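Nodulation fucosyltransferase NodZ (Bradyrhizobium sp., PDB 2HHC) is a bacterial nodulation protein, a fucosyltransferase by name, whose family belongs to the GT-B clan of glycosyltransferases. Local coordinates at residues 5-10 against 126-131; 38-43 against 52-57. All blocks are in the same frame, centred on the assembly; numbering follows the deposited sequence.

Contact 1. Residues 5-10 against 126-131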
ATOM      1  N   ARG A   5      13.824 -19.237 -12.499  1.00 28.21           N
ATOM      2  CA  ARG A   5      13.890 -17.840 -12.859  1.00 28.78           C
ATOM      3  C   ARG A   5      12.987 -17.020 -11.920  1.00 27.58           C
ATOM      4  O   ARG A   5      12.082 -17.584 -11.276  1.00 29.28           O
ATOM      5  CB  ARG A   5      13.463 -17.686 -14.303  0.60 28.42           C
ATOM      6  CG  ARG A   5      14.545 -18.252 -15.251  0.60 28.32           C
ATOM      7  CD  ARG A   5      14.107 -18.488 -16.698  0.60 30.36           C
ATOM      8  NE  ARG A   5      12.896 -17.788 -17.038  0.60 38.98           N
ATOM      9  CZ  ARG A   5      12.757 -16.791 -17.921  0.60 38.40           C
ATOM     10  NH1 ARG A   5      13.768 -16.292 -18.684  0.60 33.30           N
ATOM     11  NH2 ARG A   5      11.535 -16.324 -18.060  0.60 37.24           N
ATOM     12  N   PHE A   6      13.258 -15.741 -11.820  1.00 29.14           N
ATOM     13  CA  PHE A   6      12.749 -14.941 -10.712  1.00 28.41           C
ATOM     14  C   PHE A   6      12.257 -13.551 -11.113  1.00 29.21           C
ATOM     15  O   PHE A   6      12.730 -12.950 -12.109  1.00 30.23           O
ATOM     16  CB  PHE A   6      13.853 -14.761  -9.626  1.00 29.14           C
ATOM     17  CG  PHE A   6      14.362 -16.058  -9.079  1.00 29.42           C
ATOM     18  CD1 PHE A   6      15.357 -16.767  -9.737  1.00 28.71           C
ATOM     19  CD2 PHE A   6      13.870 -16.565  -7.893  1.00 30.01           C
ATOM     20  CE1 PHE A   6      15.852 -17.938  -9.234  1.00 29.51           C
ATOM     21  CE2 PHE A   6      14.371 -17.747  -7.376  1.00 29.35           C
ATOM     22  CZ  PHE A   6      15.383 -18.430  -8.038  1.00 32.28           C
ATOM     23  N   VAL A   7      11.358 -13.031 -10.293  1.00 28.91           N
ATOM     24  CA  VAL A   7      11.012 -11.595 -10.244  1.00 29.60           C
ATOM     25  C   VAL A   7      11.181 -11.157  -8.807  1.00 30.06           C
ATOM     26  O   VAL A   7      10.579 -11.786  -7.931  1.00 30.16           O
ATOM     27  CB  VAL A   7       9.546 -11.294 -10.708  1.00 31.22           C
ATOM     28  CG1 VAL A   7       9.266  -9.815 -10.614  1.00 31.74           C
ATOM     29  CG2 VAL A   7       9.277 -11.782 -12.077  1.00 32.27           C
ATOM     30  N   ILE A   8      12.003 -10.149  -8.552  1.00 30.46           N
ATOM     31  CA  ILE A   8      12.205  -9.645  -7.203  1.00 30.91           C
ATOM     32  C   ILE A   8      11.423  -8.368  -7.057  1.00 31.00           C
ATOM     33  O   ILE A   8      11.609  -7.396  -7.814  1.00 31.44           O
ATOM     34  CB  ILE A   8      13.685  -9.410  -6.916  1.00 30.86           C
ATOM     35  CG1 ILE A   8      14.521 -10.695  -7.194  1.00 32.09           C
ATOM     36  CG2 ILE A   8      13.840  -8.944  -5.504  1.00 32.54           C
ATOM     37  CD1 ILE A   8      15.998 -10.512  -6.966  1.00 32.58           C
ATOM     38  N   SER A   9      10.539  -8.295  -6.079  1.00 30.56           N
ATOM     39  CA  SER A   9       9.783  -7.120  -5.736  1.00 30.80           C
ATOM     40  C   SER A   9      10.433  -6.415  -4.564  1.00 30.79           C
ATOM     41  O   SER A   9      10.336  -6.884  -3.417  1.00 31.19           O
ATOM     42  CB  SER A   9       8.341  -7.500  -5.406  1.00 30.67           C
ATOM     43  OG  SER A   9       7.582  -6.311  -5.184  1.00 31.93           O
ATOM     44  N   ARG A  10      11.092  -5.280  -4.841  1.00 31.35           N
ATOM     45  CA  ARG A  10      11.772  -4.482  -3.849  1.00 31.21           C
ATOM     46  C   ARG A  10      10.970  -3.199  -3.643  1.00 32.12           C
ATOM     47  O   ARG A  10      10.760  -2.436  -4.609  1.00 32.89           O
ATOM     48  CB  ARG A  10      13.163  -4.109  -4.352  0.50 31.62           C
ATOM     49  CG  ARG A  10      13.924  -5.263  -4.967  0.50 29.27           C
ATOM     50  CD  ARG A  10      15.442  -4.960  -4.912  0.50 31.44           C
ATOM     51  NE  ARG A  10      15.930  -5.196  -3.556  0.50 27.55           N
ATOM     52  CZ  ARG A  10      16.513  -4.276  -2.798  0.50 28.53           C
ATOM     53  NH1 ARG A  10      16.745  -3.052  -3.258  0.50 30.79           N
ATOM     54  NH2 ARG A  10      16.840  -4.558  -1.544  0.50 28.25           N
ATOM     55  N   ILE A 126      14.324 -10.664 -12.948  1.00 29.63           N
ATOM     56  CA  ILE A 126      13.795  -9.300 -13.128  1.00 29.05           C
ATOM     57  C   ILE A 126      13.878  -8.630 -11.773  1.00 30.42           C
ATOM     58  O   ILE A 126      13.272  -9.127 -10.813  1.00 31.49           O
ATOM     59  CB  ILE A 126      12.340  -9.324 -13.598  1.00 29.96           C
ATOM     60  CG1 ILE A 126      12.148 -10.264 -14.812  1.00 31.72           C
ATOM     61  CG2 ILE A 126      11.836  -7.921 -13.885  1.00 30.81           C
ATOM     62  CD1 ILE A 126      12.989 -10.057 -15.961  1.00 30.95           C
ATOM     63  N   VAL A 127      14.545  -7.488 -11.680  1.00 30.29           N
ATOM     64  CA  VAL A 127      14.632  -6.796 -10.389  1.00 29.82           C
ATOM     65  C   VAL A 127      13.723  -5.590 -10.467  1.00 30.18           C
ATOM     66  O   VAL A 127      13.959  -4.661 -11.262  1.00 31.52           O
ATOM     67  CB  VAL A 127      16.075  -6.332 -10.042  1.00 31.29           C
ATOM     68  CG1 VAL A 127      16.071  -5.683  -8.616  1.00 31.96           C
ATOM     69  CG2 VAL A 127      17.027  -7.477 -10.165  1.00 31.28           C
ATOM     70  N   CYS A 128      12.654  -5.587  -9.673  1.00 31.17           N
ATOM     71  CA  CYS A 128      11.718  -4.500  -9.604  1.00 30.06           C
ATOM     72  C   CYS A 128      12.027  -3.609  -8.406  1.00 30.45           C
ATOM     73  O   CYS A 128      11.789  -4.019  -7.291  1.00 32.88           O
ATOM     74  CB  CYS A 128      10.266  -5.011  -9.484  1.00 31.14           C
ATOM     75  SG  CYS A 128       9.710  -6.039 -10.862  1.00 32.23           S
ATOM     76  N   ASP A 129      12.606  -2.443  -8.657  1.00 30.24           N
ATOM     77  CA  ASP A 129      13.061  -1.558  -7.585  1.00 29.58           C
ATOM     78  C   ASP A 129      12.715  -0.086  -7.926  1.00 30.54           C
ATOM     79  O   ASP A 129      13.527   0.828  -7.909  1.00 29.72           O
ATOM     80  CB  ASP A 129      14.571  -1.776  -7.318  1.00 30.92           C
ATOM     81  CG  ASP A 129      15.029  -1.291  -5.994  1.00 32.16           C
ATOM     82  OD1 ASP A 129      14.278  -0.683  -5.161  1.00 31.74           O
ATOM     83  OD2 ASP A 129      16.241  -1.552  -5.723  1.00 33.66           O
ATOM     84  N   ALA A 130      11.439   0.088  -8.249  1.00 31.24           N
ATOM     85  CA  ALA A 130      10.810   1.332  -8.569  1.00 29.64           C
ATOM     86  C   ALA A 130       9.324   1.216  -8.237  1.00 29.88           C
ATOM     87  O   ALA A 130       8.822   0.134  -7.940  1.00 31.05           O
ATOM     88  CB  ALA A 130      10.978   1.665 -10.021  1.00 31.58           C
ATOM     89  N   CYS A 131       8.609   2.314  -8.349  1.00 30.67           N
ATOM     90  CA  CYS A 131       7.185   2.318  -8.091  1.00 30.29           C
ATOM     91  C   CYS A 131       6.458   1.661  -9.249  1.00 30.42           C
ATOM     92  O   CYS A 131       6.592   2.100 -10.386  1.00 32.24           O
ATOM     93  CB  CYS A 131       6.685   3.722  -7.928  1.00 31.14           C
ATOM     94  SG  CYS A 131       4.948   3.811  -7.478  1.00 31.73           S
TER
HETATM   95  O   HOH W   1      11.736   0.149  -4.739  1.00 20.85           O
HETATM   96  O   HOH W   2       9.032  -2.445  -6.948  1.00 22.96           O
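Strands 6-10 and 126-128 run parallel as sheet neighbours, their axes 4.7 Å apart at an angle of 12°. F6, I8 and R10 bond to I126 and C128. I126 N donates to F6 O, and I8 N to I126 O at 2.8 Å. C128 N then donates to I8 O, and R10 N to C128 O. V7, S9, I126 and C128 share one face of the sheet, beneath helix 15-32 and helix 101-116. There V7 CG1, anti to its backbone N (chi1 179°), meets C128 SG at 3.8 Å. I8 and V127 lie on the other face. R10 runs side by side with V127, its CD 3.8 Å from V127 CG1. In the conformer described, R10 NH1 bonds D129 OD2 at 2.9 Å, a salt bridge. The carboxylate oxygen lies in the guanidinium plane. NH1 lies above the carboxylate plane of D129, and the two groups stand 84° apart. D39 binds R10 NE, and R12 binds D129 OD1. Two waters bind R10 O; one also bonds D129 OD1 at 2.7 Å, the other A130 O. R10 and D129 thus sit in a charge network with D39 and R12, where the aspartates probably offset the two close arginines.

Contact 2. Residues 38-43 against 52-57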
ATOM      1  N   ILE A  38       9.781 -11.492  -2.449  1.00 30.15           N
ATOM      2  CA  ILE A  38       9.325 -10.273  -1.776  1.00 29.86           C
ATOM      3  C   ILE A  38      10.512  -9.784  -0.948  1.00 29.75           C
ATOM      4  O   ILE A  38      10.908 -10.443   0.014  1.00 30.87           O
ATOM      5  CB  ILE A  38       8.100 -10.516  -0.904  1.00 29.71           C
ATOM      6  CG1 ILE A  38       7.000 -11.259  -1.673  1.00 31.56           C
ATOM      7  CG2 ILE A  38       7.622  -9.162  -0.344  1.00 30.97           C
ATOM      8  CD1 ILE A  38       5.708 -11.507  -0.890  1.00 31.52           C
ATOM      9  N   ASP A  39      11.104  -8.690  -1.384  1.00 30.50           N
ATOM     10  CA  ASP A  39      12.361  -8.176  -0.782  1.00 30.81           C
ATOM     11  C   ASP A  39      12.125  -6.798  -0.189  1.00 30.23           C
ATOM     12  O   ASP A  39      12.206  -5.750  -0.870  1.00 30.84           O
ATOM     13  CB  ASP A  39      13.474  -8.138  -1.800  1.00 30.43           C
ATOM     14  CG  ASP A  39      14.763  -7.644  -1.212  1.00 32.00           C
ATOM     15  OD1 ASP A  39      14.864  -7.391   0.009  1.00 31.06           O
ATOM     16  OD2 ASP A  39      15.713  -7.480  -2.041  1.00 32.69           O
ATOM     17  N   TRP A  40      11.707  -6.787   1.070  1.00 30.35           N
ATOM     18  CA  TRP A  40      11.441  -5.564   1.800  1.00 30.26           C
ATOM     19  C   TRP A  40      12.578  -5.210   2.765  1.00 29.79           C
ATOM     20  O   TRP A  40      12.398  -4.537   3.768  1.00 30.51           O
ATOM     21  CB  TRP A  40      10.123  -5.620   2.530  1.00 30.61           C
ATOM     22  CG  TRP A  40       8.917  -5.612   1.627  1.00 30.58           C
ATOM     23  CD1 TRP A  40       8.875  -5.620   0.258  1.00 31.71           C
ATOM     24  CD2 TRP A  40       7.537  -5.683   2.075  1.00 30.99           C
ATOM     25  NE1 TRP A  40       7.569  -5.613  -0.170  1.00 30.25           N
ATOM     26  CE2 TRP A  40       6.736  -5.626   0.938  1.00 30.16           C
ATOM     27  CE3 TRP A  40       6.942  -5.671   3.326  1.00 31.61           C
ATOM     28  CZ2 TRP A  40       5.341  -5.666   1.017  1.00 31.21           C
ATOM     29  CZ3 TRP A  40       5.597  -5.672   3.420  1.00 32.26           C
ATOM     30  CH2 TRP A  40       4.800  -5.662   2.256  1.00 31.63           C
ATOM     31  N   ARG A  41      13.809  -5.624   2.438  1.00 29.86           N
ATOM     32  CA  ARG A  41      15.002  -5.116   3.136  1.00 30.06           C
ATOM     33  C   ARG A  41      15.092  -3.625   2.976  1.00 30.40           C
ATOM     34  O   ARG A  41      14.873  -3.105   1.888  1.00 30.77           O
ATOM     35  CB  ARG A  41      16.279  -5.765   2.576  1.00 29.95           C
ATOM     36  CG  ARG A  41      16.416  -7.237   2.987  1.00 30.52           C
ATOM     37  CD  ARG A  41      17.636  -7.949   2.398  1.00 29.73           C
ATOM     38  NE  ARG A  41      17.503  -8.008   0.967  1.00 30.22           N
ATOM     39  CZ  ARG A  41      18.448  -8.452   0.153  1.00 30.44           C
ATOM     40  NH1 ARG A  41      19.547  -8.958   0.685  1.00 31.50           N
ATOM     41  NH2 ARG A  41      18.281  -8.404  -1.173  1.00 31.35           N
ATOM     42  N   GLY A  42      15.384  -2.952   4.064  1.00 30.50           N
ATOM     43  CA  GLY A  42      15.525  -1.470   4.053  1.00 30.12           C
ATOM     44  C   GLY A  42      14.217  -0.687   4.141  1.00 30.39           C
ATOM     45  O   GLY A  42      14.202   0.550   3.964  1.00 31.65           O
ATOM     46  N   SER A  43      13.132  -1.386   4.496  1.00 31.37           N
ATOM     47  CA  SER A  43      11.851  -0.743   4.782  1.00 31.28           C
ATOM     48  C   SER A  43      12.003   0.432   5.739  1.00 31.58           C
ATOM     49  O   SER A  43      12.767   0.411   6.706  1.00 31.25           O
ATOM     50  CB  SER A  43      10.916  -1.759   5.442  1.00 31.70           C
ATOM     51  OG  SER A  43       9.736  -1.153   5.943  1.00 33.48           O
ATOM     52  N   ASN A  52      14.568  -8.623   6.152  1.00 30.64           N
ATOM     53  CA  ASN A  52      13.450  -8.499   5.250  1.00 30.29           C
ATOM     54  C   ASN A  52      12.207  -8.165   6.055  1.00 30.75           C
ATOM     55  O   ASN A  52      11.859  -8.936   6.925  1.00 32.09           O
ATOM     56  CB  ASN A  52      13.282  -9.825   4.499  1.00 30.44           C
ATOM     57  CG  ASN A  52      12.335  -9.752   3.321  1.00 31.09           C
ATOM     58  OD1 ASN A  52      11.581  -8.795   3.192  1.00 31.43           O
ATOM     59  ND2 ASN A  52      12.373 -10.753   2.453  1.00 30.22           N
ATOM     60  N   ALA A  53      11.618  -7.001   5.823  1.00 30.30           N
ATOM     61  CA  ALA A  53      10.500  -6.545   6.647  1.00 29.60           C
ATOM     62  C   ALA A  53       9.227  -7.324   6.431  1.00 30.35           C
ATOM     63  O   ALA A  53       8.330  -7.262   7.276  1.00 30.05           O
ATOM     64  CB  ALA A  53      10.226  -5.082   6.374  1.00 31.76           C
ATOM     65  N   PHE A  54       9.082  -8.026   5.317  1.00 30.42           N
ATOM     66  CA  PHE A  54       7.777  -8.670   5.045  1.00 30.43           C
ATOM     67  C   PHE A  54       7.297  -9.539   6.242  1.00 30.16           C
ATOM     68  O   PHE A  54       6.139  -9.397   6.691  1.00 30.09           O
ATOM     69  CB  PHE A  54       7.759  -9.407   3.694  1.00 30.62           C
ATOM     70  CG  PHE A  54       6.439  -9.999   3.356  1.00 31.99           C
ATOM     71  CD1 PHE A  54       5.456  -9.272   2.711  1.00 31.64           C
ATOM     72  CD2 PHE A  54       6.187 -11.292   3.706  1.00 31.89           C
ATOM     73  CE1 PHE A  54       4.228  -9.913   2.407  1.00 31.50           C
ATOM     74  CE2 PHE A  54       4.960 -11.932   3.437  1.00 30.57           C
ATOM     75  CZ  PHE A  54       3.994 -11.191   2.749  1.00 31.07           C
ATOM     76  N   PRO A  55       8.111 -10.488   6.774  1.00 29.79           N
ATOM     77  CA  PRO A  55       7.666 -11.293   7.908  1.00 29.10           C
ATOM     78  C   PRO A  55       7.435 -10.589   9.237  1.00 28.67           C
ATOM     79  O   PRO A  55       6.926 -11.160  10.150  1.00 29.98           O
ATOM     80  CB  PRO A  55       8.777 -12.343   8.059  1.00 30.35           C
ATOM     81  CG  PRO A  55       9.541 -12.284   6.785  1.00 30.85           C
ATOM     82  CD  PRO A  55       9.419 -10.920   6.271  1.00 30.11           C
ATOM     83  N   ALA A  56       7.875  -9.347   9.330  1.00 29.69           N
ATOM     84  CA  ALA A  56       7.605  -8.577  10.517  1.00 28.23           C
ATOM     85  C   ALA A  56       6.123  -8.160  10.593  1.00 28.83           C
ATOM     86  O   ALA A  56       5.635  -7.900  11.671  1.00 29.30           O
ATOM     87  CB  ALA A  56       8.540  -7.356  10.600  1.00 30.73           C
ATOM     88  N   PHE A  57       5.443  -8.128   9.438  1.00 27.72           N
ATOM     89  CA  PHE A  57       4.077  -7.684   9.385  1.00 28.20           C
ATOM     90  C   PHE A  57       3.074  -8.706   8.873  1.00 27.73           C
ATOM     91  O   PHE A  57       1.898  -8.636   9.228  1.00 28.62           O
ATOM     92  CB  PHE A  57       4.011  -6.413   8.516  1.00 29.40           C
ATOM     93  CG  PHE A  57       4.869  -5.284   9.082  1.00 29.37           C
ATOM     94  CD1 PHE A  57       4.525  -4.615  10.228  1.00 28.77           C
ATOM     95  CD2 PHE A  57       6.093  -4.987   8.515  1.00 29.48           C
ATOM     96  CE1 PHE A  57       5.356  -3.649  10.769  1.00 28.74           C
ATOM     97  CE2 PHE A  57       6.942  -4.014   9.051  1.00 30.73           C
ATOM     98  CZ  PHE A  57       6.565  -3.335  10.160  1.00 28.82           C
TER
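F54 turns its ring edge into the face of W40, a T-shaped pair. The centroids of F54 and the six-membered ring of W40 are 5.1 Å apart, with the planes at 72°. F54 CD1 is the bump. It sits over the rim of the indole, 3.7 Å from W40 CZ3 and equally near CH2. I38 fills the angle between the two rings. Its CG2 lies over the same face of W40 and also touches F54 CD1. Its CD1 reaches over the face of F54, a CH-pi contact 4.1 Å from the ring centroid. F54 CG is anti to its backbone N (chi1 -177°), which puts CG 4.0 Å from I38 CG2. A second bump is A53 CB, which fits between W40 CB, W40 O and S43 CB, with S43 CB at 3.5 Å. This hollow is formed by the type II turn W40-S43, which follows strand 35-39 of the N-terminal sheet. N52 precedes the short helix 54-57, and its OD1 weakly caps F54 N. The same amide bridges the backbone of I38 and W40: ND2 donates to I38 O at 2.9 Å, and OD1 accepts from W40 N, which lies above its carbonyl plane. A53 N donates weakly to W40 O at 3.3 Å. D39 OD1 takes R41 N in an Asx turn and R41 NE from the opposite face of the carboxylate plane, while R41 NH2 bonds OD2. R10 also binds D39, and N76 takes R41 NH1. L22 of helix 15-32 packs on I38, and C18 and L19 on W40.

In the fold
From the N terminus, strand 6-10 comes first, followed by helix 15-32 and strand 35-39. Contact 2 closes a short loop, with eight residues between 38-43 and 52-57. The chain then adds strands 63-64, 67-70 and 84-85 and helix 101-116. It returns in strand 125-128, where contact 1 closes a loop of 115 residues. The smaller loop lies wholly within the larger, and the two do not cross. Strand 6-10 sits between 35-39 and 125-128, so contact 1 lies within the mixed sheet and contact 2 reaches it through 35-39. R10 and D39 join the contacts directly, and I8 packs on D39. Contact 2 ties this sheet to helix 54-57, whose F57 and A56 pack against helix 258-274.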